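Local structure of probable endonuclease 4 (Thermotoga maritima, 4HNO) at residues K15-D23 against K54-I64; K230-S238 against E263-D274. The protein probably cleaves phosphodiester bonds at apurinic or apyrimidinic sites in DNA during repair, leaving a 3'-hydroxyl and a 5'-terminal sugar phosphate. One frame throughout, in Å; residues are numbered along the deposited sequence. Where two conformers were deposited one is given.

Interaction 1 (K15-D23 against K54-I64); sequences KGFDRVPQD and KFKREMKKHGI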
loop_
_atom_site.group_PDB
_atom_site.type_symbol
_atom_site.label_atom_id
_atom_site.label_comp_id
_atom_site.label_asym_id
_atom_site.label_seq_id
_atom_site.Cartn_x
_atom_site.Cartn_y
_atom_site.Cartn_z
ATOM N N LYS A 15 -3.456 -19.278 -7.014
ATOM C CA LYS A 15 -3.557 -20.654 -6.543
ATOM C C LYS A 15 -4.381 -20.770 -5.263
ATOM O O LYS A 15 -4.480 -21.850 -4.682
ATOM C CB LYS A 15 -2.167 -21.254 -6.334
ATOM C CG LYS A 15 -1.380 -21.429 -7.612
ATOM C CD LYS A 15 -0.188 -22.342 -7.384
ATOM C CE LYS A 15 0.777 -22.323 -8.559
ATOM N NZ LYS A 15 2.178 -22.586 -8.119
ATOM N N GLY A 16 -4.985 -19.659 -4.852
ATOM C CA GLY A 16 -5.817 -19.618 -3.664
ATOM C C GLY A 16 -5.246 -18.705 -2.592
ATOM O O GLY A 16 -4.026 -18.624 -2.403
ATOM N N PHE A 17 -6.138 -18.032 -1.873
ATOM C CA PHE A 17 -5.709 -17.181 -0.789
ATOM C C PHE A 17 -4.945 -17.988 0.259
ATOM O O PHE A 17 -4.002 -17.498 0.867
ATOM C CB PHE A 17 -6.902 -16.503 -0.104
ATOM C CG PHE A 17 -7.608 -15.482 -0.948
ATOM C CD1 PHE A 17 -8.888 -15.691 -1.375
ATOM C CD2 PHE A 17 -6.992 -14.302 -1.299
ATOM C CE1 PHE A 17 -9.554 -14.755 -2.135
ATOM C CE2 PHE A 17 -7.663 -13.349 -2.077
ATOM C CZ PHE A 17 -8.950 -13.585 -2.480
ATOM N N ASP A 18 -5.380 -19.224 0.495
ATOM C CA ASP A 18 -4.815 -20.029 1.558
ATOM C C ASP A 18 -3.356 -20.416 1.332
ATOM O O ASP A 18 -2.719 -20.820 2.295
ATOM C CB ASP A 18 -5.644 -21.279 1.782
ATOM C CG ASP A 18 -5.737 -22.103 0.551
ATOM O OD1 ASP A 18 -6.620 -21.801 -0.268
ATOM O OD2 ASP A 18 -4.895 -22.992 0.368
ATOM N N ARG A 19 -2.819 -20.252 0.123
ATOM C CA ARG A 19 -1.410 -20.517 -0.129
ATOM C C ARG A 19 -0.505 -19.382 0.345
ATOM O O ARG A 19 0.701 -19.568 0.505
ATOM C CB ARG A 19 -1.199 -20.793 -1.620
ATOM C CG ARG A 19 -2.025 -21.959 -2.163
ATOM C CD ARG A 19 -1.537 -23.295 -1.626
ATOM N NE ARG A 19 -2.282 -24.420 -2.189
ATOM C CZ ARG A 19 -1.992 -25.010 -3.345
ATOM N NH1 ARG A 19 -0.969 -24.586 -4.075
ATOM N NH2 ARG A 19 -2.729 -26.026 -3.773
ATOM N N VAL A 20 -1.086 -18.202 0.553
ATOM C CA VAL A 20 -0.310 -17.004 0.800
ATOM C C VAL A 20 0.513 -17.057 2.092
ATOM O O VAL A 20 1.673 -16.671 2.075
ATOM C CB VAL A 20 -1.193 -15.743 0.675
ATOM C CG1 VAL A 20 -0.406 -14.501 1.091
ATOM C CG2 VAL A 20 -1.696 -15.607 -0.757
ATOM N N PRO A 21 -0.039 -17.573 3.205
ATOM C CA PRO A 21 0.792 -17.614 4.413
ATOM C C PRO A 21 2.053 -18.474 4.252
ATOM O O PRO A 21 3.143 -18.039 4.618
ATOM C CB PRO A 21 -0.180 -18.139 5.480
ATOM C CG PRO A 21 -1.523 -17.626 4.990
ATOM C CD PRO A 21 -1.453 -17.841 3.508
ATOM N N GLN A 22 1.912 -19.674 3.702
ATOM C CA GLN A 22 3.085 -20.519 3.472
ATOM C C GLN A 22 4.050 -19.881 2.475
ATOM O O GLN A 22 5.261 -19.934 2.649
ATOM C CB GLN A 22 2.664 -21.893 2.956
ATOM C CG GLN A 22 3.828 -22.813 2.624
ATOM C CD GLN A 22 4.520 -23.345 3.857
ATOM O OE1 GLN A 22 4.043 -24.287 4.470
ATOM N NE2 GLN A 22 5.632 -22.732 4.234
ATOM N N ASP A 23 3.511 -19.298 1.410
ATOM C CA ASP A 23 4.369 -18.671 0.416
ATOM C C ASP A 23 5.157 -17.512 1.047
ATOM O O ASP A 23 6.330 -17.310 0.731
ATOM C CB ASP A 23 3.554 -18.144 -0.762
ATOM C CG ASP A 23 2.923 -19.228 -1.613
ATOM O OD1 ASP A 23 3.325 -20.397 -1.526
ATOM O OD2 ASP A 23 2.007 -18.888 -2.398
ATOM N N LYS A 54 -10.063 -21.765 5.101
ATOM C CA LYS A 54 -8.739 -22.330 4.875
ATOM C C LYS A 54 -7.666 -21.238 4.998
ATOM O O LYS A 54 -6.590 -21.474 5.520
ATOM C CB LYS A 54 -8.672 -23.029 3.521
ATOM C CG LYS A 54 -7.453 -23.897 3.391
ATOM C CD LYS A 54 -7.550 -24.847 2.213
ATOM C CE LYS A 54 -6.279 -25.673 2.069
ATOM N NZ LYS A 54 -6.324 -26.565 0.879
ATOM N N PHE A 55 -7.965 -20.058 4.464
ATOM C CA PHE A 55 -7.050 -18.930 4.605
ATOM C C PHE A 55 -6.784 -18.614 6.074
ATOM O O PHE A 55 -5.636 -18.476 6.489
ATOM C CB PHE A 55 -7.613 -17.717 3.865
ATOM C CG PHE A 55 -6.837 -16.454 4.105
ATOM C CD1 PHE A 55 -5.576 -16.284 3.565
ATOM C CD2 PHE A 55 -7.361 -15.449 4.877
ATOM C CE1 PHE A 55 -4.863 -15.127 3.786
ATOM C CE2 PHE A 55 -6.652 -14.294 5.106
ATOM C CZ PHE A 55 -5.414 -14.135 4.570
ATOM N N LYS A 56 -7.850 -18.514 6.861
ATOM C CA LYS A 56 -7.683 -18.226 8.276
ATOM C C LYS A 56 -6.904 -19.341 8.977
ATOM O O LYS A 56 -6.094 -19.073 9.868
ATOM C CB LYS A 56 -9.030 -18.032 8.954
ATOM C CG LYS A 56 -9.723 -16.760 8.501
ATOM C CD LYS A 56 -11.138 -16.701 8.991
ATOM C CE LYS A 56 -11.803 -15.411 8.537
ATOM N NZ LYS A 56 -13.196 -15.404 8.959
ATOM N N ARG A 57 -7.144 -20.586 8.592
ATOM C CA ARG A 57 -6.447 -21.713 9.192
ATOM C C ARG A 57 -4.944 -21.605 8.933
ATOM O O ARG A 57 -4.133 -21.807 9.823
ATOM C CB ARG A 57 -7.012 -23.009 8.638
ATOM C CG ARG A 57 -6.509 -24.215 9.376
ATOM C CD ARG A 57 -7.209 -25.450 8.989
ATOM N NE ARG A 57 -6.995 -25.857 7.606
ATOM C CZ ARG A 57 -7.958 -26.021 6.700
ATOM N NH1 ARG A 57 -9.224 -25.728 6.983
ATOM N NH2 ARG A 57 -7.651 -26.440 5.481
ATOM N N GLU A 58 -4.587 -21.291 7.697
ATOM C CA GLU A 58 -3.192 -21.155 7.321
ATOM C C GLU A 58 -2.525 -19.950 7.978
ATOM O O GLU A 58 -1.361 -19.998 8.334
ATOM C CB GLU A 58 -3.076 -21.128 5.810
ATOM C CG GLU A 58 -3.357 -22.471 5.166
ATOM C CD GLU A 58 -2.253 -23.491 5.405
ATOM O OE1 GLU A 58 -1.065 -23.123 5.343
ATOM O OE2 GLU A 58 -2.571 -24.664 5.661
ATOM N N MET A 59 -3.275 -18.853 8.130
ATOM C CA MET A 59 -2.777 -17.709 8.871
ATOM C C MET A 59 -2.408 -18.114 10.290
ATOM O O MET A 59 -1.374 -17.699 10.830
ATOM C CB MET A 59 -3.816 -16.590 8.903
ATOM C CG MET A 59 -3.979 -15.871 7.586
ATOM S SD MET A 59 -2.611 -14.758 7.202
ATOM C CE MET A 59 -2.946 -13.419 8.334
ATOM N N LYS A 60 -3.261 -18.912 10.908
ATOM C CA LYS A 60 -3.012 -19.360 12.267
ATOM C C LYS A 60 -1.804 -20.304 12.299
ATOM O O LYS A 60 -0.903 -20.146 13.121
ATOM C CB LYS A 60 -4.252 -20.047 12.842
ATOM C CG LYS A 60 -4.117 -20.382 14.308
ATOM C CD LYS A 60 -5.328 -21.145 14.809
ATOM C CE LYS A 60 -5.231 -21.551 16.266
ATOM N NZ LYS A 60 -5.276 -20.401 17.178
ATOM N N LYS A 61 -1.781 -21.271 11.389
ATOM C CA LYS A 61 -0.701 -22.246 11.352
ATOM C C LYS A 61 0.652 -21.564 11.260
ATOM O O LYS A 61 1.600 -21.948 11.939
ATOM C CB LYS A 61 -0.884 -23.178 10.155
ATOM C CG LYS A 61 0.256 -24.135 9.947
ATOM C CD LYS A 61 0.063 -25.031 8.742
ATOM C CE LYS A 61 1.268 -25.919 8.511
ATOM N NZ LYS A 61 1.108 -26.735 7.277
ATOM N N HIS A 62 0.748 -20.555 10.400
ATOM C CA HIS A 62 2.015 -19.891 10.135
ATOM C C HIS A 62 2.261 -18.695 11.027
ATOM O O HIS A 62 3.284 -18.032 10.893
ATOM C CB HIS A 62 2.120 -19.549 8.660
ATOM C CG HIS A 62 2.332 -20.770 7.835
ATOM N ND1 HIS A 62 3.526 -21.459 7.840
ATOM C CD2 HIS A 62 1.483 -21.482 7.059
ATOM C CE1 HIS A 62 3.415 -22.522 7.066
ATOM N NE2 HIS A 62 2.186 -22.564 6.585
ATOM N N GLY A 63 1.351 -18.425 11.952
ATOM C CA GLY A 63 1.571 -17.405 12.948
ATOM C C GLY A 63 1.664 -16.002 12.385
ATOM O O GLY A 63 2.337 -15.162 12.962
ATOM N N ILE A 64 0.981 -15.737 11.277
ATOM C CA ILE A 64 1.061 -14.410 10.680
ATOM C C ILE A 64 0.254 -13.408 11.496
ATOM O O ILE A 64 -0.910 -13.624 11.769
ATOM C CB ILE A 64 0.523 -14.410 9.246
ATOM C CG1 ILE A 64 1.186 -15.491 8.402
ATOM C CG2 ILE A 64 0.693 -13.038 8.615
ATOM C CD1 ILE A 64 2.644 -15.331 8.239
HETATM O O HOH W 1 -0.386 -21.331 3.440
HETATM O O HOH W 2 1.012 -24.754 5.288
HETATM O O HOH W 3 3.889 -26.419 6.064
#
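The H62 ring lies between Q22 and K61. CA of Q22 sits 4.0 Å from the centroid of the H62 ring and 19° off its normal, a CH-pi contact over one face. CG of K61, the residue before it, lies over the opposite face. E58 OE1 and water 2 are at the ring edge. The Q22 amide is turned 74° from the ring, and its OE1 comes 3.2 Å from CE1 of H62. The second ring, F55, has CG of its helix neighbour M59 over one face. F17 O meets its edge, 3.4 Å from F55 CD1.

This is helix-helix packing on the outside of the TIM barrel, between helix 20-26 with its lead-in and helix 49-61. P21 packs on the last turns of helix 49-61. Its CB is 3.6 Å from E58 O, and its CG is 3.8 Å from the M59 sulfur SD. A Schellman motif at G63 ends helix 49-61, and I64 just beyond it brings CG1 against P21 CB.

D18 crosses the extended chain of K54 at a slant. Its CG falls between the backbone N and the carbonyl carbon (chi1 58°), which sets the carboxylate beside the K54 methylenes. The D18 OD2 to K54 NZ salt bridge is long, at 3.9 Å. K54 NZ and R57 NH2 also form salt bridges to a bound sulfate.

Much of the polar linkage runs through water. Water 1 donates to D18 O at 2.6 Å and also to E58 OE1, and accepts from Q22 N. Water 2 donates to E58 OE1 and Q22 OE1, and accepts from K61 NZ. Water 3 adds a second bridge, donating to Q22 OE1 at 2.7 Å and accepting from K61 NZ.

Interaction 2 (K230-S238 against E263-D274); sequences KDRHERIGS and ETPGGNEEHAED. With MN (manganese (II) ion), chain C; MN (manganese (II) ion), chain E.
R235 runs over P265 to reach the acidic side of the helix that starts at N268. Its CB packs 3.8 Å from D274 OD2. CG lies 4.1 Å from P265 CD. The chain then bends at chi3 (54°) and turns its guanidinium side-on to D274. NE and NH2 both bond to D274 OD1, from the same face of that carboxylate. NH2 also gives a straight bond to E273 OE1, 2.7 Å long at 178°, with the two flat groups nearly coplanar. NH1 donates to water 4, which donates on to E273 OE1. CG of E270 lies over one guanidinium face.

The other oxygen of D274, OD2, is held from opposite faces by I236 N and T264 OG1.

Nearer the active site, H233 ND1 donates to E263 O, 2.8 Å away, in the ring plane. This bond fixes the ring while NE2 binds a manganese ion together with D231 OD2 and H184. Zinc is also modelled at this site. E263 OE1 binds a second manganese at 2.1 Å, with E147, D181 and H218, and its OE2 accepts from Q33.

The contact joins the rim of the TIM barrel to an outer helix. Strand 233-234 pairs antiparallel with strand 214-222, and I236 touches L262 of strand 260-262 and I281 of helix 268-284.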
loop_
_atom_site.group_PDB
_atom_site.type_symbol
_atom_site.label_atom_id
_atom_site.label_comp_id
_atom_site.label_asym_id
_atom_site.label_seq_id
_atom_site.Cartn_x
_atom_site.Cartn_y
_atom_site.Cartn_z
ATOM N N LYS A 230 7.880 8.935 -12.748
ATOM C CA LYS A 230 7.773 7.871 -13.756
ATOM C C LYS A 230 7.009 6.623 -13.319
ATOM O O LYS A 230 6.503 5.890 -14.165
ATOM C CB LYS A 230 9.164 7.430 -14.211
ATOM C CG LYS A 230 9.890 8.472 -15.045
ATOM C CD LYS A 230 9.268 8.658 -16.418
ATOM C CE LYS A 230 9.997 9.724 -17.224
ATOM N NZ LYS A 230 9.504 9.761 -18.622
ATOM N N ASP A 231 6.962 6.349 -12.021
ATOM C CA ASP A 231 6.329 5.139 -11.473
ATOM C C ASP A 231 6.775 3.861 -12.172
ATOM O O ASP A 231 5.992 3.103 -12.708
ATOM C CB ASP A 231 4.823 5.241 -11.475
ATOM C CG ASP A 231 4.174 4.216 -10.557
ATOM O OD1 ASP A 231 2.940 4.185 -10.475
ATOM O OD2 ASP A 231 4.903 3.462 -9.864
ATOM N N ARG A 232 8.074 3.616 -12.088
ATOM C CA ARG A 232 8.658 2.351 -12.506
ATOM C C ARG A 232 9.507 1.808 -11.358
ATOM O O ARG A 232 10.615 2.306 -11.060
ATOM C CB ARG A 232 9.482 2.515 -13.792
ATOM C CG ARG A 232 8.646 2.881 -15.021
ATOM C CD ARG A 232 7.633 1.793 -15.363
ATOM N NE ARG A 232 6.916 2.060 -16.611
ATOM C CZ ARG A 232 5.775 2.742 -16.697
ATOM N NH1 ARG A 232 5.206 3.245 -15.606
ATOM N NH2 ARG A 232 5.202 2.925 -17.880
ATOM N N HIS A 233 8.959 0.787 -10.696
ATOM C CA HIS A 233 9.608 0.221 -9.542
ATOM C C HIS A 233 10.848 -0.567 -9.961
ATOM O O HIS A 233 10.931 -1.107 -11.066
ATOM C CB HIS A 233 8.674 -0.743 -8.804
ATOM C CG HIS A 233 7.348 -0.172 -8.401
ATOM N ND1 HIS A 233 6.450 -0.921 -7.678
ATOM C CD2 HIS A 233 6.726 1.006 -8.648
ATOM C CE1 HIS A 233 5.340 -0.212 -7.491
ATOM N NE2 HIS A 233 5.478 0.960 -8.081
ATOM N N GLU A 234 11.786 -0.679 -9.033
ATOM C CA GLU A 234 13.021 -1.408 -9.253
ATOM C C GLU A 234 13.313 -2.257 -8.012
ATOM O O GLU A 234 12.905 -1.939 -6.890
ATOM C CB GLU A 234 14.168 -0.420 -9.564
ATOM C CG GLU A 234 15.545 -1.037 -9.827
ATOM C CD GLU A 234 15.533 -2.017 -10.975
ATOM O OE1 GLU A 234 16.006 -1.635 -12.060
ATOM O OE2 GLU A 234 15.052 -3.165 -10.791
ATOM N N ARG A 235 14.045 -3.339 -8.257
ATOM C CA ARG A 235 14.524 -4.231 -7.215
ATOM C C ARG A 235 15.360 -3.483 -6.184
ATOM O O ARG A 235 16.106 -2.568 -6.519
ATOM C CB ARG A 235 15.356 -5.347 -7.857
ATOM C CG ARG A 235 14.524 -6.078 -8.912
ATOM C CD ARG A 235 14.985 -7.436 -9.273
ATOM N NE ARG A 235 15.122 -8.274 -8.102
ATOM C CZ ARG A 235 15.730 -9.441 -8.143
ATOM N NH1 ARG A 235 16.217 -9.895 -9.292
ATOM N NH2 ARG A 235 15.856 -10.144 -7.046
ATOM N N ILE A 236 15.243 -3.889 -4.927
ATOM C CA ILE A 236 15.929 -3.200 -3.840
ATOM C C ILE A 236 17.424 -3.186 -4.092
ATOM O O ILE A 236 18.059 -4.235 -4.254
ATOM C CB ILE A 236 15.655 -3.891 -2.487
ATOM C CG1 ILE A 236 14.145 -3.943 -2.175
ATOM C CG2 ILE A 236 16.433 -3.199 -1.373
ATOM C CD1 ILE A 236 13.477 -2.615 -2.177
ATOM N N GLY A 237 17.993 -1.983 -4.104
ATOM C CA GLY A 237 19.423 -1.822 -4.289
ATOM C C GLY A 237 19.856 -1.658 -5.730
ATOM O O GLY A 237 21.010 -1.351 -5.986
ATOM N N SER A 238 18.940 -1.855 -6.669
ATOM C CA SER A 238 19.275 -1.783 -8.079
ATOM C C SER A 238 18.878 -0.478 -8.736
ATOM O O SER A 238 19.123 -0.302 -9.927
ATOM C CB SER A 238 18.659 -2.947 -8.835
ATOM O OG SER A 238 19.297 -4.137 -8.442
ATOM N N GLU A 263 6.957 -4.335 -3.688
ATOM C CA GLU A 263 6.203 -4.382 -4.948
ATOM C C GLU A 263 7.194 -4.270 -6.101
ATOM O O GLU A 263 6.942 -3.655 -7.132
ATOM C CB GLU A 263 5.154 -3.293 -5.046
ATOM C CG GLU A 263 4.214 -3.193 -3.869
ATOM C CD GLU A 263 3.285 -2.028 -4.026
ATOM O OE1 GLU A 263 3.825 -0.889 -4.172
ATOM O OE2 GLU A 263 2.053 -2.214 -4.028
ATOM N N THR A 264 8.348 -4.880 -5.912
ATOM C CA THR A 264 9.443 -4.759 -6.850
ATOM C C THR A 264 9.218 -5.760 -7.993
ATOM O O THR A 264 8.403 -6.681 -7.876
ATOM C CB THR A 264 10.759 -5.007 -6.138
ATOM O OG1 THR A 264 10.645 -6.248 -5.449
ATOM C CG2 THR A 264 11.075 -3.916 -5.138
ATOM N N PRO A 265 9.902 -5.560 -9.122
ATOM C CA PRO A 265 9.684 -6.451 -10.264
ATOM C C PRO A 265 9.947 -7.909 -9.921
ATOM O O PRO A 265 10.845 -8.245 -9.145
ATOM C CB PRO A 265 10.709 -5.963 -11.283
ATOM C CG PRO A 265 10.891 -4.520 -10.956
ATOM C CD PRO A 265 10.785 -4.432 -9.462
ATOM N N GLY A 266 9.150 -8.786 -10.517
ATOM C CA GLY A 266 9.347 -10.215 -10.350
ATOM C C GLY A 266 8.265 -10.883 -9.526
ATOM O O GLY A 266 7.229 -10.285 -9.223
ATOM N N GLY A 267 8.509 -12.140 -9.177
ATOM C CA GLY A 267 7.577 -12.916 -8.385
ATOM C C GLY A 267 8.183 -13.348 -7.063
ATOM O O GLY A 267 9.110 -12.720 -6.555
ATOM N N ASN A 268 7.664 -14.437 -6.502
ATOM C CA ASN A 268 8.105 -14.895 -5.187
ATOM C C ASN A 268 9.632 -15.064 -5.095
ATOM O O ASN A 268 10.246 -14.693 -4.099
ATOM C CB ASN A 268 7.387 -16.195 -4.803
ATOM C CG ASN A 268 5.941 -15.971 -4.342
ATOM O OD1 ASN A 268 5.444 -14.845 -4.288
ATOM N ND2 ASN A 268 5.270 -17.055 -3.997
ATOM N N GLU A 269 10.260 -15.614 -6.123
ATOM C CA GLU A 269 11.696 -15.871 -6.048
ATOM C C GLU A 269 12.519 -14.578 -6.021
ATOM O O GLU A 269 13.478 -14.465 -5.250
ATOM C CB GLU A 269 12.163 -16.771 -7.194
ATOM C CG GLU A 269 11.583 -18.180 -7.143
ATOM C CD GLU A 269 10.147 -18.236 -7.628
ATOM O OE1 GLU A 269 9.380 -19.086 -7.128
ATOM O OE2 GLU A 269 9.787 -17.433 -8.514
ATOM N N GLU A 270 12.150 -13.605 -6.845
ATOM C CA GLU A 270 12.827 -12.316 -6.834
ATOM C C GLU A 270 12.567 -11.601 -5.515
ATOM O O GLU A 270 13.439 -10.913 -4.975
ATOM C CB GLU A 270 12.361 -11.451 -8.004
ATOM C CG GLU A 270 12.913 -11.886 -9.362
ATOM C CD GLU A 270 12.289 -13.173 -9.868
ATOM O OE1 GLU A 270 12.945 -13.879 -10.663
ATOM O OE2 GLU A 270 11.138 -13.476 -9.487
ATOM N N HIS A 271 11.354 -11.746 -4.995
ATOM C CA HIS A 271 11.032 -11.122 -3.730
ATOM C C HIS A 271 11.805 -11.747 -2.581
ATOM O O HIS A 271 12.232 -11.029 -1.684
ATOM C CB HIS A 271 9.523 -11.096 -3.503
ATOM C CG HIS A 271 8.830 -10.196 -4.466
ATOM N ND1 HIS A 271 7.541 -10.400 -4.909
ATOM C CD2 HIS A 271 9.273 -9.092 -5.110
ATOM C CE1 HIS A 271 7.217 -9.451 -5.768
ATOM N NE2 HIS A 271 8.254 -8.649 -5.913
ATOM N N ALA A 272 12.026 -13.060 -2.617
ATOM C CA ALA A 272 12.876 -13.690 -1.627
ATOM C C ALA A 272 14.291 -13.087 -1.686
ATOM O O ALA A 272 14.914 -12.838 -0.646
ATOM C CB ALA A 272 12.921 -15.209 -1.857
ATOM N N GLU A 273 14.791 -12.866 -2.894
ATOM C CA GLU A 273 16.101 -12.259 -3.047
ATOM C C GLU A 273 16.109 -10.838 -2.490
ATOM O O GLU A 273 17.093 -10.427 -1.865
ATOM C CB GLU A 273 16.525 -12.263 -4.517
ATOM C CG GLU A 273 16.893 -13.629 -5.057
ATOM C CD GLU A 273 17.193 -13.606 -6.547
ATOM O OE1 GLU A 273 17.130 -12.520 -7.167
ATOM O OE2 GLU A 273 17.495 -14.683 -7.103
ATOM N N ASP A 274 15.039 -10.084 -2.732
ATOM C CA ASP A 274 14.972 -8.721 -2.232
ATOM C C ASP A 274 14.927 -8.695 -0.705
ATOM O O ASP A 274 15.518 -7.806 -0.095
ATOM C CB ASP A 274 13.800 -7.941 -2.848
ATOM C CG ASP A 274 14.131 -7.370 -4.257
ATOM O OD1 ASP A 274 15.101 -7.884 -4.879
ATOM O OD2 ASP A 274 13.409 -6.443 -4.734
HETATM MN MN MN C . 3.841 2.198 -8.679
HETATM MN MN MN E . 2.714 0.896 -3.973
HETATM O O HOH W 4 16.831 -12.230 -10.175
HETATM O O HOH W 5 17.533 -7.043 -4.651
HETATM O O HOH W 6 1.354 0.292 -5.234
#

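In the fold
From the N terminus, strand 7-10 leads to interaction 1. That contact closes a loop of 30 residues carrying strand 31-34, and joins two outer helices, 20-26 and 49-61. Interaction 2 opens only much later, so the two loops lie in series and neither nest nor cross. It closes 24 residues holding helices 242-250 and 253-256 and strand 260-262. It ties a metal-site loop to the last helix of the barrel. The ends of the chain meet again in the sheet, where strand 260-262 pairs parallel with strand 7-10. The centres of the two contacts are about 23 Å apart, yet their edges touch: D23 CB of interaction 1 packs 3.8 Å from N268 ND2 of interaction 2.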